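Probable transcriptional regulatory protein, Rv1404 (Mycobacterium tuberculosis, PDB 2NYX) probably binds DNA as a MarR-family winged-helix transcription regulator, built as a dimer of two identical subunits. Local coordinates at residues B[37-42]-B[113-118]; B[47-52]-B[150-155]; B[55-60]-B[66-71]; B[81-84]-B[88-91]; B[92-95]-B[101-104]. All blocks are in the same frame, centred on the assembly; numbering follows the deposited sequence.

Contact 1. Residues B[37-42]-B[113-118]; sequences AQVDEN and VRQVTE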
# COMPACT_ATOMS: atom_id res chain seq x y z
N ALA B 37 -4.78 -7.18 -5.18
CA ALA B 37 -4.87 -8.61 -4.97
C ALA B 37 -6.03 -9.24 -5.72
O ALA B 37 -5.99 -10.43 -6.04
CB ALA B 37 -4.98 -8.90 -3.49
N GLN B 38 -7.07 -8.44 -6.02
CA GLN B 38 -8.27 -8.97 -6.68
C GLN B 38 -8.09 -9.16 -8.19
O GLN B 38 -8.84 -9.90 -8.82
CB GLN B 38 -9.53 -8.15 -6.34
CG GLN B 38 -9.73 -6.83 -7.12
CD GLN B 38 -11.00 -6.06 -6.69
OE1 GLN B 38 -10.92 -4.88 -6.29
NE2 GLN B 38 -12.17 -6.72 -6.76
N VAL B 39 -7.09 -8.50 -8.77
CA VAL B 39 -6.84 -8.61 -10.20
C VAL B 39 -5.78 -9.67 -10.49
O VAL B 39 -5.98 -10.54 -11.33
CB VAL B 39 -6.46 -7.24 -10.82
CG1 VAL B 39 -6.02 -7.40 -12.28
CG2 VAL B 39 -7.65 -6.29 -10.73
N ASP B 40 -4.65 -9.58 -9.80
CA ASP B 40 -3.66 -10.65 -9.83
C ASP B 40 -3.28 -11.01 -8.41
O ASP B 40 -2.76 -10.18 -7.67
CB ASP B 40 -2.42 -10.27 -10.66
CG ASP B 40 -1.54 -11.49 -11.00
OD1 ASP B 40 -1.50 -12.46 -10.20
OD2 ASP B 40 -0.90 -11.48 -12.07
N GLU B 41 -3.56 -12.26 -8.05
CA GLU B 41 -3.30 -12.80 -6.71
C GLU B 41 -1.82 -12.74 -6.34
O GLU B 41 -1.49 -12.63 -5.15
CB GLU B 41 -3.72 -14.27 -6.66
CG GLU B 41 -5.09 -14.60 -7.23
CD GLU B 41 -5.11 -15.94 -7.94
OE1 GLU B 41 -5.96 -16.80 -7.60
OE2 GLU B 41 -4.26 -16.15 -8.83
N ASN B 42 -0.96 -12.81 -7.35
CA ASN B 42 0.49 -13.00 -7.19
C ASN B 42 1.34 -11.74 -7.21
O ASN B 42 2.53 -11.79 -6.92
CB ASN B 42 1.01 -13.94 -8.27
CG ASN B 42 0.77 -15.40 -7.95
OD1 ASN B 42 1.05 -16.26 -8.77
ND2 ASN B 42 0.26 -15.68 -6.76
N VAL B 113 -3.03 -2.24 -14.45
CA VAL B 113 -3.08 -0.93 -13.81
C VAL B 113 -4.47 -0.32 -13.91
O VAL B 113 -4.98 0.22 -12.94
CB VAL B 113 -2.02 0.05 -14.41
CG1 VAL B 113 -2.22 1.47 -13.86
CG2 VAL B 113 -0.60 -0.41 -14.09
N ARG B 114 -5.08 -0.39 -15.09
CA ARG B 114 -6.41 0.17 -15.33
C ARG B 114 -7.48 -0.55 -14.52
O ARG B 114 -8.35 0.09 -13.93
CB ARG B 114 -6.74 0.15 -16.82
CG ARG B 114 -8.12 0.67 -17.19
CD ARG B 114 -8.28 0.76 -18.72
NE ARG B 114 -9.62 0.44 -19.22
CZ ARG B 114 -10.74 1.11 -18.93
NH1 ARG B 114 -10.72 2.17 -18.11
NH2 ARG B 114 -11.90 0.72 -19.46
N GLN B 115 -7.42 -1.88 -14.49
CA GLN B 115 -8.37 -2.72 -13.75
C GLN B 115 -8.35 -2.52 -12.23
O GLN B 115 -9.38 -2.35 -11.61
CB GLN B 115 -8.12 -4.19 -14.08
CG GLN B 115 -8.76 -4.64 -15.36
CD GLN B 115 -8.63 -6.14 -15.56
OE1 GLN B 115 -9.59 -6.89 -15.36
NE2 GLN B 115 -7.43 -6.59 -15.94
N VAL B 116 -7.15 -2.56 -11.66
CA VAL B 116 -6.93 -2.31 -10.25
C VAL B 116 -7.44 -0.91 -9.88
O VAL B 116 -8.10 -0.73 -8.86
CB VAL B 116 -5.42 -2.47 -9.91
CG1 VAL B 116 -5.07 -1.85 -8.56
CG2 VAL B 116 -5.02 -3.94 -9.94
N THR B 117 -7.14 0.07 -10.73
CA THR B 117 -7.56 1.45 -10.48
C THR B 117 -9.08 1.61 -10.51
O THR B 117 -9.65 2.22 -9.60
CB THR B 117 -6.89 2.46 -11.44
OG1 THR B 117 -5.47 2.27 -11.40
CG2 THR B 117 -7.19 3.91 -11.03
N GLU B 118 -9.73 1.04 -11.52
CA GLU B 118 -11.18 1.19 -11.67
C GLU B 118 -11.92 0.51 -10.52
O GLU B 118 -12.89 1.06 -10.00
CB GLU B 118 -11.69 0.75 -13.06
CG GLU B 118 -12.30 -0.66 -13.15
CD GLU B 118 -13.84 -0.68 -13.15
OE1 GLU B 118 -14.46 -0.83 -12.06
OE2 GLU B 118 -14.45 -0.55 -14.25
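In the helical frame that carries the winged-helix lobe of a MarR-type subunit, Val39, at the end of helix 26-39, packs against Val116 and Gln115 of helix 107-128. The evidence for the seating is the set of distances round one methyl: Val39 CG2 lies 3.6 Å from Val116 CG2. On its other side, Val39 CG2 is 4.0 Å from Gln115 CB. It therefore rests on the step between two consecutive residues of the facing helix rather than on one side chain. The other branch, Val39 CG1, stands anti to its own nitrogen (chi1 172°), which carries it alongside the amide end of Gln115, with Val39 CG1 4.0 Å from Gln115 NE2. Contact with that amide is by van der Waals packing alone. The two valines meet at a slant, each with its CG2 branch forward, and Val116 also touches Ser35 and Ile36 of helix 26-39 and Phe48 of helix 45-57.

Two local hydrogen bonds shape the segments. Past Val39 the chain turns at Asp40, whose OD1 accepts from Asn42 N at 2.9 Å with an N-H...O angle of 164°, closing an Asx turn. On the facing helix, Thr117 OG1 donates to Val113 O at 2.6 Å, and Thr117 N reaches that oxygen from the opposite face of the carbonyl. The same hydroxyl is bonded to Arg26 NH2 of the second subunit. An apolar step between a helix end and a long helix, beside the subunit interface, is in keeping with the all-helical dimer frame of MarR proteins.

Contact 2. Residues B[47-52]-B[150-155]; sequences QFRTLV and GGEPDA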
# COMPACT_ATOMS: atom_id res chain seq x y z
N GLN B 47 5.84 -4.46 -6.81
CA GLN B 47 5.60 -4.78 -8.21
C GLN B 47 4.51 -3.89 -8.81
O GLN B 47 4.70 -3.30 -9.87
CB GLN B 47 5.25 -6.26 -8.36
CG GLN B 47 6.47 -7.16 -8.28
CD GLN B 47 6.14 -8.62 -8.11
OE1 GLN B 47 4.97 -9.03 -8.23
NE2 GLN B 47 7.16 -9.43 -7.83
N PHE B 48 3.38 -3.76 -8.12
CA PHE B 48 2.31 -2.94 -8.65
C PHE B 48 2.69 -1.46 -8.79
O PHE B 48 2.32 -0.82 -9.78
CB PHE B 48 1.00 -3.09 -7.87
CG PHE B 48 -0.14 -2.37 -8.51
CD1 PHE B 48 -0.72 -2.86 -9.67
CD2 PHE B 48 -0.58 -1.15 -8.00
CE1 PHE B 48 -1.76 -2.17 -10.29
CE2 PHE B 48 -1.62 -0.46 -8.61
CZ PHE B 48 -2.21 -0.97 -9.75
N ARG B 49 3.42 -0.93 -7.82
CA ARG B 49 3.92 0.44 -7.89
C ARG B 49 4.81 0.66 -9.13
O ARG B 49 4.66 1.67 -9.83
CB ARG B 49 4.64 0.81 -6.58
CG ARG B 49 5.18 2.24 -6.53
CD ARG B 49 4.06 3.26 -6.74
NE ARG B 49 4.56 4.60 -7.02
CZ ARG B 49 3.78 5.65 -7.25
NH1 ARG B 49 2.46 5.52 -7.20
NH2 ARG B 49 4.30 6.83 -7.50
N THR B 50 5.70 -0.28 -9.40
CA THR B 50 6.51 -0.30 -10.63
C THR B 50 5.65 -0.06 -11.86
O THR B 50 6.00 0.72 -12.74
CB THR B 50 7.26 -1.64 -10.78
OG1 THR B 50 8.12 -1.83 -9.66
CG2 THR B 50 8.10 -1.68 -12.04
N LEU B 51 4.51 -0.75 -11.93
CA LEU B 51 3.63 -0.63 -13.08
C LEU B 51 3.02 0.77 -13.19
O LEU B 51 2.94 1.32 -14.27
CB LEU B 51 2.53 -1.69 -13.07
CG LEU B 51 2.92 -3.17 -13.04
CD1 LEU B 51 1.69 -4.02 -13.10
CD2 LEU B 51 3.84 -3.50 -14.18
N VAL B 52 2.63 1.35 -12.05
CA VAL B 52 2.03 2.67 -12.03
C VAL B 52 3.05 3.73 -12.42
O VAL B 52 2.74 4.64 -13.19
CB VAL B 52 1.41 3.01 -10.65
CG1 VAL B 52 0.91 4.45 -10.62
CG2 VAL B 52 0.27 2.04 -10.35
N GLY B 150 3.54 15.00 -2.00
CA GLY B 150 4.11 13.69 -2.28
C GLY B 150 4.55 13.48 -3.72
O GLY B 150 5.16 12.47 -4.05
N GLY B 151 4.22 14.44 -4.58
CA GLY B 151 4.55 14.37 -6.00
C GLY B 151 3.76 13.36 -6.81
O GLY B 151 4.18 13.00 -7.90
N GLU B 152 2.62 12.90 -6.30
CA GLU B 152 1.84 11.87 -7.00
C GLU B 152 0.97 12.48 -8.08
O GLU B 152 0.18 13.37 -7.78
CB GLU B 152 0.99 11.05 -6.03
CG GLU B 152 0.42 9.79 -6.67
CD GLU B 152 1.50 8.78 -7.05
OE1 GLU B 152 2.53 8.71 -6.34
OE2 GLU B 152 1.33 8.05 -8.05
N PRO B 153 1.11 12.01 -9.34
CA PRO B 153 0.28 12.55 -10.41
C PRO B 153 -1.17 12.15 -10.23
O PRO B 153 -1.46 11.13 -9.62
CB PRO B 153 0.86 11.90 -11.67
CG PRO B 153 2.22 11.39 -11.26
CD PRO B 153 2.03 10.99 -9.85
N ASP B 154 -2.08 12.99 -10.73
CA ASP B 154 -3.51 12.74 -10.65
C ASP B 154 -3.87 11.39 -11.30
O ASP B 154 -3.33 11.04 -12.34
CB ASP B 154 -4.28 13.89 -11.29
CG ASP B 154 -5.77 13.80 -11.04
OD1 ASP B 154 -6.54 13.84 -12.03
OD2 ASP B 154 -6.17 13.67 -9.86
N ALA B 155 -4.79 10.66 -10.67
CA ALA B 155 -5.04 9.24 -10.96
C ALA B 155 -5.41 8.73 -12.38
O ALA B 155 -4.84 7.73 -12.80
CB ALA B 155 -5.95 8.63 -9.91
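Arg49 reaches out from helix 45-57 to Glu152, in the tail that follows helix 139-150, and its side chain can be followed atom by atom. CB and CG run past the neighbouring helix 62-69, where both lie against the CD2 methyl of Leu69. At chi2 (58°) the chain bends, and from there CD and NE carry the guanidinium toward the tail, with Ala30 of the second subunit packed against the side chain. CZ faces the carboxylate about evenly, Arg49 CZ being 3.4 Å from Glu152 OE1.

The two terminal nitrogens then take one oxygen each. Arg49 NH1 donates to Glu152 OE2 at 2.9 Å, with an N-H...O angle of 159° and the oxygen in the guanidinium plane, whereas Arg49 NH2 reaches Glu152 OE1 at 2.8 Å through a badly bent, weak bond. The tilt probably accounts for the inequality: guanidinium and carboxylate planes stand 66° apart, and NH1 meets OE2 from above the carboxylate plane. The salt bridge is thus doubly linked without the coplanar fit of the ideal pair.

Glu152 is buried, so Arg49 probably offsets most of the cost of its charge, and Arg26 of the second subunit, packed on Glu152, may add to that. Just before it, Gly151 has positive phi and ends helix 139-150 in a Schellman motif; three residues further on, Ala155 N bonds Thr23 OG1 of the second subunit. A buried ion pair here joins the winged-helix lobe, the probable DNA-binding part, to the C-terminal part of the dimer frame, two elements of the MarR fold.

Contact 3. Residues B[55-60]-B[66-71]; sequences SNHGPI and ATLLGV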
# COMPACT_ATOMS: atom_id res chain seq x y z
N SER B 55 3.30 3.65 -16.18
CA SER B 55 2.21 4.31 -16.92
C SER B 55 2.30 5.83 -16.83
O SER B 55 1.96 6.53 -17.79
CB SER B 55 0.83 3.82 -16.48
OG SER B 55 0.50 4.35 -15.22
N ASN B 56 2.77 6.33 -15.68
CA ASN B 56 3.03 7.76 -15.49
C ASN B 56 4.30 8.32 -16.12
O ASN B 56 4.30 9.46 -16.57
CB ASN B 56 3.04 8.09 -14.00
CG ASN B 56 1.67 8.05 -13.39
OD1 ASN B 56 0.66 8.14 -14.11
ND2 ASN B 56 1.60 7.90 -12.08
N HIS B 57 5.38 7.55 -16.13
CA HIS B 57 6.65 8.12 -16.61
C HIS B 57 7.06 7.71 -18.02
O HIS B 57 7.93 8.33 -18.62
CB HIS B 57 7.78 7.89 -15.61
CG HIS B 57 7.56 8.62 -14.32
ND1 HIS B 57 8.11 9.86 -14.07
CD2 HIS B 57 6.82 8.32 -13.24
CE1 HIS B 57 7.73 10.27 -12.88
NE2 HIS B 57 6.94 9.35 -12.35
N GLY B 58 6.39 6.69 -18.55
CA GLY B 58 6.71 6.18 -19.87
C GLY B 58 7.84 5.20 -19.71
O GLY B 58 8.06 4.70 -18.60
N PRO B 59 8.56 4.90 -20.81
CA PRO B 59 9.75 4.07 -20.70
C PRO B 59 10.87 4.83 -20.01
O PRO B 59 11.15 5.98 -20.36
CB PRO B 59 10.10 3.77 -22.17
CG PRO B 59 8.84 4.06 -22.92
CD PRO B 59 8.27 5.23 -22.21
N ILE B 60 11.47 4.18 -19.02
CA ILE B 60 12.61 4.70 -18.25
C ILE B 60 13.56 3.56 -17.93
O ILE B 60 13.17 2.38 -17.94
CB ILE B 60 12.19 5.34 -16.93
CG1 ILE B 60 11.31 4.38 -16.11
CG2 ILE B 60 11.56 6.69 -17.16
CD1 ILE B 60 11.01 4.86 -14.69
N ALA B 66 14.36 2.67 -9.97
CA ALA B 66 14.77 2.44 -8.59
C ALA B 66 14.67 3.70 -7.72
O ALA B 66 14.33 3.61 -6.54
CB ALA B 66 16.18 1.90 -8.53
N THR B 67 14.97 4.85 -8.32
CA THR B 67 14.95 6.11 -7.58
C THR B 67 13.53 6.53 -7.31
O THR B 67 13.21 6.96 -6.20
CB THR B 67 15.73 7.21 -8.33
OG1 THR B 67 17.07 6.76 -8.53
CG2 THR B 67 15.76 8.49 -7.52
N LEU B 68 12.67 6.40 -8.32
CA LEU B 68 11.25 6.72 -8.20
C LEU B 68 10.54 5.75 -7.27
O LEU B 68 9.68 6.15 -6.50
CB LEU B 68 10.58 6.76 -9.56
CG LEU B 68 10.93 7.91 -10.51
CD1 LEU B 68 10.30 7.66 -11.87
CD2 LEU B 68 10.50 9.28 -9.98
N LEU B 69 10.92 4.48 -7.33
CA LEU B 69 10.41 3.49 -6.38
C LEU B 69 10.86 3.72 -4.94
O LEU B 69 10.13 3.39 -4.01
CB LEU B 69 10.81 2.08 -6.79
CG LEU B 69 9.79 1.33 -7.63
CD1 LEU B 69 10.51 0.24 -8.41
CD2 LEU B 69 8.67 0.72 -6.78
N GLY B 70 12.06 4.28 -4.76
CA GLY B 70 12.70 4.39 -3.45
C GLY B 70 13.15 3.02 -2.96
O GLY B 70 13.12 2.73 -1.77
N VAL B 71 13.55 2.18 -3.91
CA VAL B 71 14.01 0.81 -3.65
C VAL B 71 15.44 0.66 -4.15
O VAL B 71 15.85 1.35 -5.08
CB VAL B 71 13.06 -0.22 -4.33
CG1 VAL B 71 13.61 -1.65 -4.24
CG2 VAL B 71 11.68 -0.16 -3.71
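Leu68 of helix 62-69 sets its CD1 methyl squarely on the His57 ring at the end of helix 45-57, within the helical part of the winged-helix domain. The CH-pi contact is centred on the ring: Leu68 CD1 stands 3.6 Å from the centroid of the His57 ring, 0° off its normal. All five ring atoms are accordingly about equally far from the methyl, with His57 NE2 at 3.8 Å from Leu68 CD1. The second branch only grazes the rim, Leu68 CD2 lying 4.1 Å from His57 CE1. Histidine and leucine approach from opposite directions, and the ring offers its face because chi2 of His57 (-95°) turns it across the incoming branch.

Ile60 is the third member of the contact. Ile60 CD1 comes at a slant to within 4.0 Å of Leu68 CD1, so this one methyl is shared between an aromatic face and an aliphatic end. The contact lies at the surface and His57 also touches a crystal neighbour, so the ring's setting may owe something to the lattice.

Further out, several features hold these groups. Helix 45-57 gives way at Gly58, whose positive phi starts the turn toward Ile60; Ile60 is fixed by backbone hydrogen bonds with Ala103 of strand 102-105 and packs on Leu54. Leu68 also leans on Ile53. Its helix stops in a Schellman motif with Gly70, of positive phi, at the C-prime position; Gly70 O is bonded to His34 ND1 of the second subunit. In that motif Val71 N reaches back to Ala66 O at 3.1 Å, and Gly70 N makes a longer, weak bond of 3.3 Å to Thr67 O.

Contact 4. Residues B[81-84]-B[88-91]; sequences DRLV and LIDR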
# COMPACT_ATOMS: atom_id res chain seq x y z
N ASP B 81 12.70 -8.10 -13.85
CA ASP B 81 12.86 -9.43 -14.46
C ASP B 81 11.61 -10.29 -14.31
O ASP B 81 11.17 -10.93 -15.28
CB ASP B 81 14.06 -10.17 -13.86
CG ASP B 81 15.40 -9.58 -14.27
OD1 ASP B 81 15.49 -8.96 -15.36
OD2 ASP B 81 16.37 -9.75 -13.50
N ARG B 82 11.05 -10.31 -13.11
CA ARG B 82 9.86 -11.09 -12.80
C ARG B 82 8.66 -10.59 -13.59
O ARG B 82 7.90 -11.37 -14.15
CB ARG B 82 9.55 -11.04 -11.30
CG ARG B 82 10.49 -11.87 -10.46
CD ARG B 82 10.02 -12.00 -9.02
NE ARG B 82 11.12 -12.41 -8.15
CZ ARG B 82 11.85 -11.58 -7.39
NH1 ARG B 82 11.57 -10.28 -7.37
NH2 ARG B 82 12.84 -12.06 -6.65
N LEU B 83 8.50 -9.27 -13.62
CA LEU B 83 7.38 -8.66 -14.33
C LEU B 83 7.52 -8.82 -15.84
O LEU B 83 6.52 -8.88 -16.57
CB LEU B 83 7.21 -7.19 -13.93
CG LEU B 83 6.74 -6.97 -12.50
CD1 LEU B 83 6.58 -5.49 -12.20
CD2 LEU B 83 5.44 -7.71 -12.23
N VAL B 84 8.77 -8.91 -16.30
CA VAL B 84 9.05 -9.26 -17.69
C VAL B 84 8.61 -10.71 -17.95
O VAL B 84 7.95 -10.99 -18.94
CB VAL B 84 10.52 -9.04 -18.05
CG1 VAL B 84 10.85 -9.70 -19.37
CG2 VAL B 84 10.80 -7.55 -18.12
N LEU B 88 4.16 -8.41 -18.20
CA LEU B 88 3.62 -7.10 -17.82
C LEU B 88 4.55 -5.95 -18.22
O LEU B 88 4.13 -4.79 -18.28
CB LEU B 88 3.29 -7.08 -16.32
CG LEU B 88 2.32 -8.18 -15.84
CD1 LEU B 88 2.45 -8.44 -14.35
CD2 LEU B 88 0.90 -7.85 -16.18
N ILE B 89 5.81 -6.29 -18.51
CA ILE B 89 6.84 -5.32 -18.89
C ILE B 89 7.70 -5.83 -20.06
O ILE B 89 8.09 -7.00 -20.09
CB ILE B 89 7.74 -4.95 -17.67
CG1 ILE B 89 6.94 -4.12 -16.67
CG2 ILE B 89 8.99 -4.19 -18.09
CD1 ILE B 89 7.66 -3.84 -15.37
N ASP B 90 7.95 -4.94 -21.02
CA ASP B 90 8.90 -5.16 -22.09
C ASP B 90 10.19 -4.38 -21.83
O ASP B 90 10.16 -3.28 -21.27
CB ASP B 90 8.31 -4.67 -23.41
CG ASP B 90 7.54 -5.75 -24.16
OD1 ASP B 90 7.86 -6.96 -24.01
OD2 ASP B 90 6.62 -5.38 -24.93
N ARG B 91 11.33 -4.95 -22.23
CA ARG B 91 12.59 -4.20 -22.24
C ARG B 91 12.81 -3.59 -23.63
O ARG B 91 12.74 -4.29 -24.63
CB ARG B 91 13.76 -5.09 -21.83
CG ARG B 91 13.53 -5.94 -20.58
CD ARG B 91 13.41 -5.11 -19.29
NE ARG B 91 14.71 -4.95 -18.63
CZ ARG B 91 15.35 -3.79 -18.50
NH1 ARG B 91 14.80 -2.67 -18.96
NH2 ARG B 91 16.52 -3.74 -17.90
O HOH W 1 14.22 -7.91 -17.60
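Leu83 and Val84, near the end of helix 73-85, pack against Leu88, Ile89 and Arg91 where the chain enters the first strand of the wing; by its place in the winged-helix fold this helix is probably the recognition helix. The first torsion of Leu83 (chi1 -69°) puts CG beside the backbone N and leaves CB against Ile89 CD1. Beyond CG the contacts divide by branch: Leu83 CD2 meets Leu88 CD1 at 3.7 Å, while CD1 joins CB against Ile89 CD1. That isoleucine methyl therefore sits alongside the leucine stem and not merely at its end. Leu83 and Ile89 both go on to touch Leu51 of helix 45-57, which places the pair in the interior of the lobe.

Val84 works the other flank chiefly through CG2. This methyl is wedged between strand backbone and arginine stem, with Val84 CG2 3.4 Å from Ile89 O. On the arginine side, Val84 CG2 lies 3.8 Å from Arg91 CD. Val84 CA contributes a C-H...O contact to the same Ile89 O.

The turn is closed by Leu83 O, which accepts from Leu88 N at 2.9 Å (N-H...O angle 153°) and, weakly, from Ile89 N. Arg91 is folded rather than extended: bends at chi2 (-67°) and chi3 bring its methylenes across Val84 at roughly a right angle, while the guanidinium runs on toward strand 102-105, where NH1 makes weak bonds to Leu101 O and Leu102 O. Arg91 and Asp81 do not touch directly. Water 1 joins them, donating to Asp81 OD1 at 2.8 Å and accepting a weak bond from Arg91 NE at 3.2 Å, in the plane of the guanidinium.

Contact 5. Residues B[92-95]-B[101-104]; sequences LPHP and LLAA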
# COMPACT_ATOMS: atom_id res chain seq x y z
N LEU B 92 13.08 -2.29 -23.69
CA LEU B 92 13.23 -1.59 -24.96
C LEU B 92 14.62 -0.97 -25.13
O LEU B 92 15.24 -0.59 -24.14
CB LEU B 92 12.18 -0.48 -25.11
CG LEU B 92 10.71 -0.68 -24.73
CD1 LEU B 92 10.03 0.67 -24.77
CD2 LEU B 92 10.00 -1.67 -25.63
N PRO B 93 15.10 -0.84 -26.39
CA PRO B 93 16.40 -0.21 -26.63
C PRO B 93 16.39 1.25 -26.23
O PRO B 93 15.37 1.93 -26.37
CB PRO B 93 16.57 -0.34 -28.15
CG PRO B 93 15.66 -1.43 -28.55
CD PRO B 93 14.48 -1.26 -27.65
N HIS B 94 17.51 1.75 -25.71
CA HIS B 94 17.62 3.15 -25.34
C HIS B 94 17.67 4.00 -26.62
O HIS B 94 18.42 3.67 -27.54
CB HIS B 94 18.84 3.39 -24.45
CG HIS B 94 19.00 4.81 -24.00
ND1 HIS B 94 19.75 5.74 -24.69
CD2 HIS B 94 18.49 5.47 -22.93
CE1 HIS B 94 19.69 6.90 -24.07
NE2 HIS B 94 18.94 6.76 -23.00
N PRO B 95 16.86 5.08 -26.69
CA PRO B 95 16.73 5.92 -27.88
C PRO B 95 18.05 6.49 -28.42
O PRO B 95 18.28 6.43 -29.63
CB PRO B 95 15.82 7.07 -27.41
CG PRO B 95 15.88 7.02 -25.92
CD PRO B 95 16.01 5.57 -25.60
N LEU B 101 19.15 -0.88 -21.14
CA LEU B 101 17.82 -1.07 -21.70
C LEU B 101 16.78 -0.30 -20.89
O LEU B 101 16.95 -0.07 -19.69
CB LEU B 101 17.49 -2.57 -21.76
CG LEU B 101 17.72 -3.31 -23.09
CD1 LEU B 101 18.95 -2.82 -23.86
CD2 LEU B 101 17.80 -4.80 -22.85
N LEU B 102 15.71 0.11 -21.57
CA LEU B 102 14.59 0.79 -20.93
C LEU B 102 13.51 -0.21 -20.54
O LEU B 102 13.39 -1.26 -21.14
CB LEU B 102 14.02 1.86 -21.87
CG LEU B 102 14.42 3.32 -21.65
CD1 LEU B 102 15.89 3.48 -21.31
CD2 LEU B 102 14.07 4.15 -22.88
N ALA B 103 12.73 0.13 -19.52
CA ALA B 103 11.57 -0.68 -19.11
C ALA B 103 10.27 0.03 -19.47
O ALA B 103 10.13 1.23 -19.25
CB ALA B 103 11.62 -0.96 -17.61
N ALA B 104 9.32 -0.70 -20.02
CA ALA B 104 8.03 -0.12 -20.40
C ALA B 104 6.89 -1.10 -20.23
O ALA B 104 7.10 -2.31 -20.21
CB ALA B 104 8.07 0.42 -21.83
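Backbone hydrogen bonds come first: Leu92 and Leu102 form an antiparallel hydrogen-bonded pair in the wing hairpin. Leu92 N donates to Leu102 O at 2.8 Å (N-H...O angle 165°), and Leu102 N returns a bond to Leu92 O at 2.7 Å (164°). The second lies in the plane of its carbonyl; in the first the donor is tilted from that plane.

Apolar contacts spread from this pair on one face of the sheet. Leu92 CB stands 4.4 Å from Leu102 CB. Leu92 CD1 reaches diagonally across to the neighbouring strand, where it touches Ala104 CB at 3.5 Å. Leu102 turns its branches the other way, toward the departing loop: Leu102 CD2 meets Pro95 CD at 3.6 Å, with the two side chains crossing at about a right angle. Pro59 covers Leu92, Leu102 and Ala104 on this face.

Aromatic contact is at the rim of a ring. Leu102 CD1 lies 3.7 Å from His94 CD2, at the ring edge and near its plane, whereas Pro95 CD sits over one face of that ring.

Two nearly straight amide bonds fix the register, and leucine and proline surfaces stay in contact as the chain peels away. This chemistry implies a last rung of the ladder held by its backbone, beyond which His94 and Pro95 rest on Leu102 by apolar packing, with a bond from His94 ND1 to Ser97 O added, consistent with a winged-helix wing.

Contacts 3, 4 and 5 build the winged-helix lobe; contact 2 ties it to the C-terminal tail, while contact 1 packs two frame helices and meets the lobe through Phe48, whose CZ lies 3.2 Å from Val116 CG1. Within the sheet, Ile60 O and Ala103 N, 2.8 Å apart, join contact 3 to contact 5, and Asp90 N and Ala104 O, at 2.9 Å, join contact 4 to contact 5. Helix 45-57 serves both contact 2 and contact 3, whose centres are only 8 Å apart. Contacts 1 and 5 lie farthest apart, centres 25 Å from each other. Contacts 1 to 4 reach the second subunit, contact 4 only through Arg82; the two segments of contact 5 do not.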